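Long-range contact in high affinity transport system protein p37 (Mycoplasma hyorhinis, PDB 3EKI), which binds thiamine diphosphate outside the cell membrane as the lipoprotein component of a high-affinity transport system and probably delivers it for uptake: residues Q39-S51 / R349-V361. Sequence-based numbering, arbitrary orientation.
With CA (calcium ion), chain D.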
loop_
_atom_site.group_PDB
_atom_site.type_symbol
_atom_site.label_atom_id
_atom_site.label_comp_id
_atom_site.label_asym_id
_atom_site.label_seq_id
_atom_site.Cartn_x
_atom_site.Cartn_y
_atom_site.Cartn_z
ATOM N N GLN A 39 20.697 23.977 -3.660
ATOM C CA GLN A 39 21.625 22.867 -3.816
ATOM C C GLN A 39 21.586 21.884 -2.635
ATOM O O GLN A 39 21.425 20.683 -2.875
ATOM C CB GLN A 39 23.068 23.350 -3.983
ATOM C CG GLN A 39 23.906 22.304 -4.727
ATOM C CD GLN A 39 23.352 22.097 -6.127
ATOM O OE1 GLN A 39 23.213 23.078 -6.857
ATOM N NE2 GLN A 39 23.041 20.858 -6.483
ATOM N N GLY A 40 21.737 22.428 -1.438
ATOM C CA GLY A 40 21.662 21.738 -0.167
ATOM C C GLY A 40 23.046 21.275 0.287
ATOM O O GLY A 40 23.969 21.296 -0.534
ATOM N N GLN A 41 23.160 20.892 1.545
ATOM C CA GLN A 41 24.434 20.454 2.119
ATOM C C GLN A 41 24.674 18.952 1.950
ATOM O O GLN A 41 23.776 18.149 2.206
ATOM C CB GLN A 41 24.522 20.798 3.600
ATOM C CG GLN A 41 23.985 22.195 3.893
ATOM C CD GLN A 41 24.432 22.616 5.287
ATOM O OE1 GLN A 41 23.614 22.592 6.195
ATOM N NE2 GLN A 41 25.699 22.983 5.400
ATOM N N TRP A 42 25.890 18.604 1.537
ATOM C CA TRP A 42 26.308 17.202 1.540
ATOM C C TRP A 42 26.303 16.691 2.959
ATOM O O TRP A 42 26.834 17.293 3.895
ATOM C CB TRP A 42 27.702 17.038 0.930
ATOM C CG TRP A 42 28.093 15.605 0.719
ATOM C CD1 TRP A 42 28.763 14.788 1.576
ATOM C CD2 TRP A 42 27.804 14.860 -0.477
ATOM N NE1 TRP A 42 28.923 13.554 0.999
ATOM C CE2 TRP A 42 28.346 13.567 -0.259
ATOM C CE3 TRP A 42 27.153 15.153 -1.686
ATOM C CZ2 TRP A 42 28.235 12.584 -1.237
ATOM C CZ3 TRP A 42 27.060 14.159 -2.645
ATOM C CH2 TRP A 42 27.596 12.875 -2.429
ATOM N N ASP A 43 25.702 15.533 3.211
ATOM C CA ASP A 43 25.627 15.011 4.557
ATOM C C ASP A 43 26.352 13.678 4.589
ATOM O O ASP A 43 25.939 12.770 3.856
ATOM C CB ASP A 43 24.157 14.852 4.953
ATOM C CG ASP A 43 23.951 14.520 6.404
ATOM O OD1 ASP A 43 24.959 14.298 7.117
ATOM O OD2 ASP A 43 22.784 14.482 6.865
ATOM N N LYS A 44 27.406 13.554 5.369
ATOM C CA LYS A 44 28.204 12.332 5.357
ATOM C C LYS A 44 27.579 11.194 6.131
ATOM O O LYS A 44 28.113 10.076 6.168
ATOM C CB LYS A 44 29.614 12.625 5.908
ATOM C CG LYS A 44 29.574 12.958 7.397
ATOM C CD LYS A 44 30.905 13.495 7.909
ATOM C CE LYS A 44 30.848 13.726 9.411
ATOM N NZ LYS A 44 31.663 14.912 9.807
ATOM N N SER A 45 26.431 11.417 6.738
ATOM C CA SER A 45 25.680 10.413 7.477
ATOM C C SER A 45 24.232 10.461 6.984
ATOM O O SER A 45 23.587 11.512 7.104
ATOM C CB SER A 45 25.745 10.659 8.982
ATOM O OG SER A 45 24.825 9.847 9.698
ATOM N N ILE A 46 23.723 9.379 6.411
ATOM C CA ILE A 46 22.338 9.374 5.959
ATOM C C ILE A 46 21.591 8.351 6.812
ATOM O O ILE A 46 22.045 7.223 6.904
ATOM C CB ILE A 46 22.280 9.093 4.459
ATOM C CG1 ILE A 46 22.825 10.230 3.588
ATOM C CG2 ILE A 46 20.869 8.718 4.020
ATOM C CD1 ILE A 46 21.867 11.407 3.507
ATOM N N THR A 47 20.500 8.798 7.404
ATOM C CA THR A 47 19.641 7.958 8.220
ATOM C C THR A 47 18.261 7.811 7.583
ATOM O O THR A 47 17.594 8.825 7.375
ATOM C CB THR A 47 19.499 8.553 9.635
ATOM O OG1 THR A 47 20.787 8.618 10.258
ATOM C CG2 THR A 47 18.626 7.662 10.507
ATOM N N PHE A 48 17.851 6.588 7.283
ATOM C CA PHE A 48 16.511 6.254 6.824
ATOM C C PHE A 48 15.565 5.943 7.986
ATOM O O PHE A 48 15.883 5.179 8.906
ATOM C CB PHE A 48 16.584 5.034 5.905
ATOM C CG PHE A 48 17.419 5.192 4.641
ATOM C CD1 PHE A 48 17.668 6.419 4.056
ATOM C CD2 PHE A 48 17.953 4.066 4.036
ATOM C CE1 PHE A 48 18.433 6.495 2.896
ATOM C CE2 PHE A 48 18.705 4.131 2.878
ATOM C CZ PHE A 48 18.925 5.360 2.299
ATOM N N GLY A 49 14.364 6.489 7.975
ATOM C CA GLY A 49 13.346 6.136 8.946
ATOM C C GLY A 49 12.716 4.835 8.480
ATOM O O GLY A 49 12.434 4.702 7.285
ATOM N N VAL A 50 12.547 3.910 9.417
ATOM C CA VAL A 50 11.848 2.659 9.140
ATOM C C VAL A 50 10.906 2.365 10.315
ATOM O O VAL A 50 11.145 2.797 11.429
ATOM C CB VAL A 50 12.738 1.429 8.922
ATOM C CG1 VAL A 50 13.727 1.664 7.789
ATOM C CG2 VAL A 50 13.445 1.044 10.215
ATOM N N SER A 51 9.859 1.610 9.989
ATOM C CA SER A 51 8.856 1.333 11.006
ATOM C C SER A 51 9.461 0.646 12.239
ATOM O O SER A 51 10.168 -0.346 12.094
ATOM C CB SER A 51 7.722 0.452 10.481
ATOM O OG SER A 51 6.915 0.090 11.602
ATOM N N ARG A 349 14.281 15.061 3.527
ATOM C CA ARG A 349 14.321 16.405 4.111
ATOM C C ARG A 349 14.944 17.337 3.063
ATOM O O ARG A 349 15.747 16.957 2.210
ATOM C CB ARG A 349 15.012 16.454 5.458
ATOM C CG ARG A 349 16.490 16.114 5.409
ATOM C CD ARG A 349 17.210 16.277 6.739
ATOM N NE ARG A 349 18.646 16.040 6.580
ATOM C CZ ARG A 349 19.593 16.896 6.268
ATOM N NH1 ARG A 349 19.302 18.168 6.050
ATOM N NH2 ARG A 349 20.855 16.481 6.167
ATOM N N LYS A 350 14.509 18.596 3.086
ATOM C CA LYS A 350 14.729 19.509 1.987
ATOM C C LYS A 350 16.204 19.835 1.756
ATOM O O LYS A 350 16.597 20.035 0.603
ATOM C CB LYS A 350 13.966 20.815 2.244
ATOM C CG LYS A 350 13.541 21.553 0.981
ATOM C CD LYS A 350 12.923 22.884 1.400
ATOM C CE LYS A 350 11.958 23.426 0.368
ATOM N NZ LYS A 350 10.786 24.066 1.031
ATOM N N SER A 351 16.971 19.896 2.832
ATOM C CA SER A 351 18.354 20.363 2.691
ATOM C C SER A 351 19.372 19.290 2.377
ATOM O O SER A 351 20.573 19.581 2.322
ATOM C CB SER A 351 18.776 21.138 3.963
ATOM O OG SER A 351 17.981 22.320 4.071
ATOM N N VAL A 352 18.991 18.037 2.115
ATOM C CA VAL A 352 19.988 17.088 1.631
ATOM C C VAL A 352 20.439 17.494 0.246
ATOM O O VAL A 352 19.620 17.796 -0.637
ATOM C CB VAL A 352 19.432 15.646 1.562
ATOM C CG1 VAL A 352 20.431 14.768 0.822
ATOM C CG2 VAL A 352 19.111 15.142 2.946
ATOM N N ASN A 353 21.744 17.551 -0.015
ATOM C CA ASN A 353 22.255 17.956 -1.319
ATOM C C ASN A 353 21.625 17.196 -2.477
ATOM O O ASN A 353 21.487 15.968 -2.382
ATOM C CB ASN A 353 23.765 17.725 -1.337
ATOM C CG ASN A 353 24.417 18.030 -2.664
ATOM O OD1 ASN A 353 24.551 17.171 -3.529
ATOM N ND2 ASN A 353 24.814 19.291 -2.794
ATOM N N GLN A 354 21.215 17.888 -3.524
ATOM C CA GLN A 354 20.572 17.299 -4.693
ATOM C C GLN A 354 21.366 16.194 -5.361
ATOM O O GLN A 354 20.809 15.167 -5.767
ATOM C CB GLN A 354 20.281 18.371 -5.761
ATOM C CG GLN A 354 18.888 18.295 -6.371
ATOM C CD GLN A 354 18.484 19.547 -7.129
ATOM O OE1 GLN A 354 18.202 19.499 -8.330
ATOM N NE2 GLN A 354 18.445 20.683 -6.436
ATOM N N LEU A 355 22.679 16.361 -5.491
ATOM C CA LEU A 355 23.554 15.352 -6.059
ATOM C C LEU A 355 23.492 14.082 -5.207
ATOM O O LEU A 355 23.426 12.985 -5.772
ATOM C CB LEU A 355 25.006 15.836 -6.132
ATOM C CG LEU A 355 25.239 17.085 -6.970
ATOM C CD1 LEU A 355 26.688 17.552 -6.823
ATOM C CD2 LEU A 355 24.929 16.833 -8.437
ATOM N N GLU A 356 23.508 14.262 -3.887
ATOM C CA GLU A 356 23.396 13.124 -2.963
ATOM C C GLU A 356 22.034 12.446 -3.083
ATOM O O GLU A 356 21.963 11.207 -3.091
ATOM C CB GLU A 356 23.680 13.594 -1.538
ATOM C CG GLU A 356 23.916 12.452 -0.552
ATOM C CD GLU A 356 24.385 12.910 0.811
ATOM O OE1 GLU A 356 24.314 14.138 1.052
ATOM O OE2 GLU A 356 24.808 12.070 1.637
ATOM N N GLN A 357 20.970 13.229 -3.187
ATOM C CA GLN A 357 19.626 12.641 -3.346
ATOM C C GLN A 357 19.573 11.770 -4.580
ATOM O O GLN A 357 19.110 10.626 -4.577
ATOM C CB GLN A 357 18.554 13.738 -3.419
ATOM C CG GLN A 357 18.294 14.542 -2.172
ATOM C CD GLN A 357 17.126 15.492 -2.364
ATOM O OE1 GLN A 357 16.201 15.162 -3.100
ATOM N NE2 GLN A 357 17.151 16.643 -1.727
ATOM N N ASN A 358 20.036 12.273 -5.715
ATOM C CA ASN A 358 20.010 11.526 -6.954
ATOM C C ASN A 358 20.877 10.280 -6.878
ATOM O O ASN A 358 20.523 9.237 -7.435
ATOM C CB ASN A 358 20.441 12.394 -8.140
ATOM C CG ASN A 358 19.494 13.557 -8.376
ATOM O OD1 ASN A 358 18.315 13.503 -8.024
ATOM N ND2 ASN A 358 19.995 14.655 -8.941
ATOM N N LEU A 359 22.024 10.305 -6.199
ATOM C CA LEU A 359 22.833 9.094 -6.020
ATOM C C LEU A 359 22.122 8.078 -5.129
ATOM O O LEU A 359 22.212 6.872 -5.353
ATOM C CB LEU A 359 24.176 9.462 -5.408
ATOM C CG LEU A 359 25.210 10.045 -6.355
ATOM C CD1 LEU A 359 26.280 10.716 -5.497
ATOM C CD2 LEU A 359 25.849 8.999 -7.259
ATOM N N ILE A 360 21.378 8.567 -4.147
ATOM C CA ILE A 360 20.623 7.646 -3.276
ATOM C C ILE A 360 19.500 7.019 -4.096
ATOM O O ILE A 360 19.317 5.787 -4.008
ATOM C CB ILE A 360 20.161 8.353 -1.993
ATOM C CG1 ILE A 360 21.338 8.670 -1.043
ATOM C CG2 ILE A 360 19.077 7.587 -1.273
ATOM C CD1 ILE A 360 20.952 9.626 0.084
ATOM N N VAL A 361 18.797 7.794 -4.894
ATOM C CA VAL A 361 17.757 7.202 -5.769
ATOM C C VAL A 361 18.348 6.135 -6.665
ATOM O O VAL A 361 17.842 5.016 -6.778
ATOM C CB VAL A 361 17.024 8.295 -6.575
ATOM C CG1 VAL A 361 16.158 7.689 -7.674
ATOM C CG2 VAL A 361 16.179 9.174 -5.665
HETATM CA CA CA D . 21.977 12.758 8.340
HETATM O O HOH W 1 22.587 18.188 4.816
HETATM O O HOH W 2 21.082 20.602 6.435
HETATM O O HOH W 3 23.912 13.546 9.773
HETATM O O HOH W 4 22.422 10.682 9.865
#
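Asp43 OD2 is shared between a calcium ion, at 2.4 Å, and Arg349 NH2, at 2.9 Å. In this salt bridge Asp43 OD2 lies at the guanidinium edge, near its plane, while Arg349 NH2 comes from above the carboxylate plane, the planes standing 65° apart. Arg349 NH1 forms a salt bridge with Asp116 and NE a hydrogen bond with Asp121, so the guanidinium cannot easily turn. Ser45 O, Pro118, Asp121 and two waters complete the calcium shell, and Asp43 OD1 accepts from Ser45 N, two residues on, in an Asx turn.

Glu356 grips the backbone of the same aspartate: Asp43 N donates to the syn lone pair of Glu356 OE1 at 2.9 Å, while Glu356 OE2 lies 2.6 Å from Asp43 O. With CG anti to the backbone N (chi1 -166°), the extended Glu356 chain runs across one face of the Trp42 ring, its carboxylate stacked 11° from the ring plane. Leu359 CD1 touches the ring edge, 4.0 Å from Trp42 CH2. Farther in, Ile46 and Ile360 meet tip to tip.

Gln41 and Val352 form a single beta bridge: Asn353 N donates to Gln41 O, and Gln41 N bonds weakly to Ser351 O. Asn353 ND2 donates a nearly straight hydrogen bond to Gly40 O at 3.1 Å, from above the carbonyl plane, while OD1 caps Glu356 N; Gln354 N donates to Gln39 O. The N-terminal loop leading into strand 45-51 thus packs on the Asn-capped start of helix 354-369, beside a calcium site of this periplasmic-binding-protein-like fold.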